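Local coordinates for hypothetical protein MTH938 (Methanothermobacter thermautotrophicus, PDB 1IHN) that is of unknown function but belongs to the DUF498/DUF598 family and folds as a compact single chain of helices packed on beta sheets, at residues E52-L57 with T77-D82; T32-E37 with A106-V111. All blocks are in the same frame, centred on the assembly; numbering follows the deposited sequence.

Contact 1: residues E52-L57 with T77-D82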
loop_
_atom_site.group_PDB
_atom_site.type_symbol
_atom_site.label_atom_id
_atom_site.label_comp_id
_atom_site.label_asym_id
_atom_site.label_seq_id
_atom_site.Cartn_x
_atom_site.Cartn_y
_atom_site.Cartn_z
ATOM N N GLU A 52 -1.422 -7.661 -10.874
ATOM C CA GLU A 52 -0.314 -7.076 -11.615
ATOM C C GLU A 52 0.245 -5.862 -10.868
ATOM O O GLU A 52 1.413 -5.513 -11.029
ATOM C CB GLU A 52 -0.761 -6.641 -13.017
ATOM C CG GLU A 52 -1.218 -7.764 -13.933
ATOM C CD GLU A 52 -2.723 -7.967 -13.922
ATOM O OE1 GLU A 52 -3.253 -8.521 -12.932
ATOM O OE2 GLU A 52 -3.377 -7.562 -14.911
ATOM N N GLU A 53 -0.586 -5.209 -10.060
ATOM C CA GLU A 53 -0.125 -4.049 -9.302
ATOM C C GLU A 53 0.992 -4.415 -8.324
ATOM O O GLU A 53 1.827 -3.575 -7.990
ATOM C CB GLU A 53 -1.285 -3.385 -8.543
ATOM C CG GLU A 53 -2.126 -2.453 -9.407
ATOM C CD GLU A 53 -2.950 -1.456 -8.602
ATOM O OE1 GLU A 53 -2.371 -0.741 -7.754
ATOM O OE2 GLU A 53 -4.175 -1.374 -8.823
ATOM N N LEU A 54 1.009 -5.669 -7.878
ATOM C CA LEU A 54 2.029 -6.151 -6.941
ATOM C C LEU A 54 3.320 -6.561 -7.649
ATOM O O LEU A 54 4.382 -6.640 -7.027
ATOM C CB LEU A 54 1.511 -7.366 -6.170
ATOM C CG LEU A 54 0.266 -7.229 -5.291
ATOM C CD1 LEU A 54 -0.119 -8.603 -4.769
ATOM C CD2 LEU A 54 0.535 -6.273 -4.138
ATOM N N GLU A 55 3.218 -6.829 -8.946
ATOM C CA GLU A 55 4.358 -7.263 -9.743
ATOM C C GLU A 55 5.620 -6.421 -9.551
ATOM O O GLU A 55 6.719 -6.972 -9.428
ATOM C CB GLU A 55 3.973 -7.306 -11.228
ATOM C CG GLU A 55 5.006 -7.992 -12.121
ATOM C CD GLU A 55 4.455 -8.360 -13.493
ATOM O OE1 GLU A 55 3.961 -7.459 -14.205
ATOM O OE2 GLU A 55 4.522 -9.552 -13.862
ATOM N N GLU A 56 5.477 -5.099 -9.517
ATOM C CA GLU A 56 6.646 -4.246 -9.345
ATOM C C GLU A 56 7.289 -4.442 -7.974
ATOM O O GLU A 56 8.475 -4.187 -7.798
ATOM C CB GLU A 56 6.283 -2.767 -9.552
ATOM C CG GLU A 56 5.438 -2.120 -8.457
ATOM C CD GLU A 56 5.316 -0.605 -8.644
ATOM O OE1 GLU A 56 6.361 0.068 -8.739
ATOM O OE2 GLU A 56 4.184 -0.081 -8.694
ATOM N N LEU A 57 6.511 -4.907 -7.003
ATOM C CA LEU A 57 7.041 -5.124 -5.662
ATOM C C LEU A 57 7.710 -6.486 -5.505
ATOM O O LEU A 57 8.699 -6.617 -4.786
ATOM C CB LEU A 57 5.927 -4.977 -4.620
ATOM C CG LEU A 57 5.337 -3.567 -4.483
ATOM C CD1 LEU A 57 4.264 -3.561 -3.394
ATOM C CD2 LEU A 57 6.455 -2.571 -4.149
ATOM N N THR A 77 -9.722 -6.664 -3.159
ATOM C CA THR A 77 -8.633 -7.371 -3.812
ATOM C C THR A 77 -9.196 -8.385 -4.800
ATOM O O THR A 77 -10.145 -9.106 -4.488
ATOM C CB THR A 77 -7.772 -8.123 -2.787
ATOM O OG1 THR A 77 -7.253 -7.194 -1.828
ATOM C CG2 THR A 77 -6.622 -8.831 -3.477
ATOM N N GLY A 78 -8.611 -8.435 -5.991
ATOM C CA GLY A 78 -9.075 -9.371 -6.998
ATOM C C GLY A 78 -8.116 -10.531 -7.159
ATOM O O GLY A 78 -7.808 -10.939 -8.280
ATOM N N PHE A 79 -7.644 -11.067 -6.036
ATOM C CA PHE A 79 -6.701 -12.180 -6.060
ATOM C C PHE A 79 -6.392 -12.695 -4.660
ATOM O O PHE A 79 -6.759 -12.077 -3.659
ATOM C CB PHE A 79 -5.397 -11.735 -6.725
ATOM C CG PHE A 79 -4.726 -10.586 -6.025
ATOM C CD1 PHE A 79 -4.095 -10.768 -4.798
ATOM C CD2 PHE A 79 -4.741 -9.311 -6.585
ATOM C CE1 PHE A 79 -3.492 -9.704 -4.139
ATOM C CE2 PHE A 79 -4.140 -8.239 -5.934
ATOM C CZ PHE A 79 -3.515 -8.436 -4.709
ATOM N N ARG A 80 -5.703 -13.830 -4.610
ATOM C CA ARG A 80 -5.299 -14.441 -3.353
ATOM C C ARG A 80 -3.775 -14.415 -3.318
ATOM O O ARG A 80 -3.117 -14.886 -4.248
ATOM C CB ARG A 80 -5.807 -15.877 -3.275
ATOM N N SER A 81 -3.215 -13.847 -2.255
ATOM C CA SER A 81 -1.766 -13.750 -2.114
ATOM C C SER A 81 -1.356 -13.725 -0.648
ATOM O O SER A 81 -2.205 -13.684 0.243
ATOM C CB SER A 81 -1.256 -12.482 -2.804
ATOM O OG SER A 81 0.139 -12.317 -2.613
ATOM N N ASP A 82 -0.051 -13.751 -0.403
ATOM C CA ASP A 82 0.467 -13.716 0.959
ATOM C C ASP A 82 0.319 -12.304 1.521
ATOM O O ASP A 82 0.408 -12.095 2.732
ATOM C CB ASP A 82 1.935 -14.135 0.974
#
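Phe79 and Leu54 are brought together by two quite different torsions. The aromatic side chain sits with CG between its own backbone N and carbonyl carbon (chi1 60°), which turns the ring from segment 77-82 toward the helix. In Leu54, CG stands beside the backbone N, and a chi2 of 174° stretches the branch ending in CD1 outward to meet it. That methyl lies 3.4 Å from Phe79 CZ and 3.6 Å from Phe79 CE1, so the far corner of the ring takes the contact, at an oblique approach. Thr77, at the end of strand 76-77, lays its CG2 over the centre of one ring face of Phe79, 3.2 Å above the plane.

Helix 52-58 lies against the mixed sheet, and Leu54 is one of its inward residues: besides Phe79 it touches Ile65 and Ile67 of strand 64-68. Phe79 also reaches Ile67, extending this apolar layer at its margin. The buried leucine thus offers a methyl to a broad apolar ring that is itself partly exposed. Toward solvent, the small polar Ser81 brings OG within 4.3 Å of Leu54 CD1, and this oxygen accepts a weak hydrogen bond from Ala83 N.

Contact 2: residues T32-E37 with A106-V111; sequences TPRRKE and AAIIHV
The guanidinium of Arg34 and the imidazole of His110 meet with their planes perpendicular, 90° apart. One face of the guanidinium carries Lys36 CG, 3.7 Å above the plane and displaced toward the rim. Across the contact, Arg34 NH1 and His110 ND1 approach obliquely to 3.8 Å, too far for a direct bond; what joins them is a shared acceptor, Asp22, whose OD2 forms a salt bridge with NH1 and a hydrogen bond with ND1. The other guanidinium nitrogens are also used, NE in a salt bridge to Glu53 and NH2 on the carbonyl oxygen of Ser46. Arginine fits here because one rigid, planar group can serve three acceptors at once, and these bonds fix its rotation in a buried setting. Asp22 and Glu53 probably offset its charge, Lys36 adding a long, weak ion pair to Asp22.

An extended chain takes the group there: with chi1 at 176° and the run from CG to NE straight, Arg34 crosses Ile108 at about a right angle. Its CD passes loosely by the CG2 methyl of Ile108, at 4.2 Å, while its polar end goes on to Asp22, beside His110. In His110, CG anti to the backbone N (chi1 -179°) swings the ring out from the strand end to reach Asp22.

Arg35 is the centre of an inverse gamma turn, closed by a weak Lys36 N to Arg34 O bond of 3.1 Å, which redirects the chain from strand 31-33 into helix 36-43. The contact lies at the C-terminal ends of strands 31-33 and 105-109, which flank strand 23-25 in the mixed sheet, and helix 52-58 packs on Ile108 through Leu54 and Leu57.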
loop_
_atom_site.group_PDB
_atom_site.type_symbol
_atom_site.label_atom_id
_atom_site.label_comp_id
_atom_site.label_asym_id
_atom_site.label_seq_id
_atom_site.Cartn_x
_atom_site.Cartn_y
_atom_site.Cartn_z
ATOM N N THR A 32 6.407 5.742 -4.909
ATOM C CA THR A 32 5.983 6.016 -6.274
ATOM C C THR A 32 4.460 6.011 -6.299
ATOM O O THR A 32 3.810 5.432 -5.416
ATOM C CB THR A 32 6.506 4.966 -7.276
ATOM O OG1 THR A 32 6.073 3.660 -6.881
ATOM C CG2 THR A 32 8.025 5.004 -7.340
ATOM N N PRO A 33 3.866 6.677 -7.297
ATOM C CA PRO A 33 2.408 6.735 -7.412
ATOM C C PRO A 33 1.837 5.354 -7.699
ATOM O O PRO A 33 2.432 4.573 -8.443
ATOM C CB PRO A 33 2.187 7.688 -8.593
ATOM C CG PRO A 33 3.437 8.523 -8.616
ATOM C CD PRO A 33 4.505 7.495 -8.341
ATOM N N ARG A 34 0.688 5.052 -7.110
ATOM C CA ARG A 34 0.052 3.771 -7.360
ATOM C C ARG A 34 -0.360 3.747 -8.833
ATOM O O ARG A 34 -0.840 4.744 -9.364
ATOM C CB ARG A 34 -1.180 3.604 -6.471
ATOM C CG ARG A 34 -1.936 2.325 -6.743
ATOM C CD ARG A 34 -3.255 2.254 -5.994
ATOM N NE ARG A 34 -4.090 1.225 -6.593
ATOM C CZ ARG A 34 -5.415 1.196 -6.549
ATOM N NH1 ARG A 34 -6.092 2.145 -5.911
ATOM N NH2 ARG A 34 -6.064 0.243 -7.203
ATOM N N ARG A 35 -0.166 2.614 -9.495
ATOM C CA ARG A 35 -0.525 2.496 -10.907
ATOM C C ARG A 35 -1.972 2.043 -11.080
ATOM O O ARG A 35 -2.238 0.905 -11.474
ATOM C CB ARG A 35 0.408 1.506 -11.603
ATOM C CG ARG A 35 1.868 1.869 -11.487
ATOM C CD ARG A 35 2.715 0.895 -12.271
ATOM N NE ARG A 35 4.138 1.177 -12.141
ATOM C CZ ARG A 35 5.084 0.549 -12.833
ATOM N NH1 ARG A 35 4.751 -0.395 -13.706
ATOM N NH2 ARG A 35 6.361 0.859 -12.646
ATOM N N LYS A 36 -2.905 2.943 -10.793
ATOM C CA LYS A 36 -4.327 2.634 -10.901
ATOM C C LYS A 36 -4.774 2.177 -12.288
ATOM O O LYS A 36 -5.755 1.446 -12.405
ATOM C CB LYS A 36 -5.161 3.849 -10.485
ATOM C CG LYS A 36 -5.030 4.234 -9.027
ATOM C CD LYS A 36 -6.045 5.310 -8.668
ATOM C CE LYS A 36 -5.953 5.679 -7.203
ATOM N NZ LYS A 36 -4.578 6.139 -6.873
ATOM N N GLU A 37 -4.061 2.602 -13.330
ATOM C CA GLU A 37 -4.415 2.237 -14.706
ATOM C C GLU A 37 -4.393 0.731 -14.926
ATOM O O GLU A 37 -5.190 0.197 -15.697
ATOM C CB GLU A 37 -3.456 2.888 -15.716
ATOM C CG GLU A 37 -2.839 4.200 -15.270
ATOM C CD GLU A 37 -1.737 4.006 -14.240
ATOM O OE1 GLU A 37 -0.768 3.274 -14.536
ATOM O OE2 GLU A 37 -1.840 4.586 -13.137
ATOM N N ALA A 106 7.078 -3.813 2.096
ATOM C CA ALA A 106 6.641 -2.949 1.016
ATOM C C ALA A 106 5.134 -2.806 1.179
ATOM O O ALA A 106 4.487 -3.659 1.788
ATOM C CB ALA A 106 6.974 -3.575 -0.327
ATOM N N ALA A 107 4.570 -1.733 0.642
ATOM C CA ALA A 107 3.138 -1.529 0.768
ATOM C C ALA A 107 2.517 -0.731 -0.363
ATOM O O ALA A 107 3.196 -0.004 -1.086
ATOM C CB ALA A 107 2.829 -0.846 2.105
ATOM N N ILE A 108 1.213 -0.910 -0.516
ATOM C CA ILE A 108 0.426 -0.184 -1.495
ATOM C C ILE A 108 -0.700 0.348 -0.623
ATOM O O ILE A 108 -1.452 -0.422 -0.025
ATOM C CB ILE A 108 -0.155 -1.099 -2.597
ATOM C CG1 ILE A 108 0.982 -1.758 -3.385
ATOM C CG2 ILE A 108 -1.047 -0.279 -3.516
ATOM C CD1 ILE A 108 0.530 -2.588 -4.577
ATOM N N ILE A 109 -0.790 1.669 -0.537
ATOM C CA ILE A 109 -1.782 2.326 0.292
ATOM C C ILE A 109 -2.847 3.074 -0.492
ATOM O O ILE A 109 -2.541 3.840 -1.404
ATOM C CB ILE A 109 -1.104 3.342 1.238
ATOM C CG1 ILE A 109 -0.020 2.648 2.072
ATOM C CG2 ILE A 109 -2.157 4.030 2.102
ATOM C CD1 ILE A 109 -0.541 1.649 3.088
ATOM N N HIS A 110 -4.101 2.847 -0.113
ATOM C CA HIS A 110 -5.244 3.520 -0.725
ATOM C C HIS A 110 -5.681 4.538 0.329
ATOM O O HIS A 110 -6.041 4.161 1.447
ATOM C CB HIS A 110 -6.358 2.505 -1.003
ATOM C CG HIS A 110 -7.574 3.091 -1.651
ATOM N ND1 HIS A 110 -7.514 3.866 -2.788
ATOM C CD2 HIS A 110 -8.889 2.968 -1.347
ATOM C CE1 HIS A 110 -8.740 4.194 -3.160
ATOM N NE2 HIS A 110 -9.592 3.663 -2.303
ATOM N N VAL A 111 -5.642 5.822 -0.017
ATOM C CA VAL A 111 -6.001 6.870 0.941
ATOM C C VAL A 111 -7.479 7.220 1.111
ATOM O O VAL A 111 -7.834 7.931 2.047
ATOM C CB VAL A 111 -5.234 8.178 0.642
ATOM C CG1 VAL A 111 -3.756 7.979 0.928
ATOM C CG2 VAL A 111 -5.452 8.597 -0.811
#

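In the fold
Helix 52-58 ties the two contacts together, their centres about 11 Å apart. Leu54, from contact 1, and Leu57 of the same helix both pack on Ile108 of contact 2: Leu54 CD2 lies 3.7 Å from Ile108 CD1, and Leu57 CD1 is equally close to Ile108 CG1. Leu54 thus sends one methyl to Phe79 and the other to the central strand of the mixed sheet. A polar link runs alongside, the salt bridge between Glu53 OE1 and Arg34 NE at 2.9 Å. Along the chain, both segments of contact 1 fall between 32-37 and 106-111, and in space contact 2 lies nearer the centre of the molecule, about 5 Å from it against about 11 Å for contact 1.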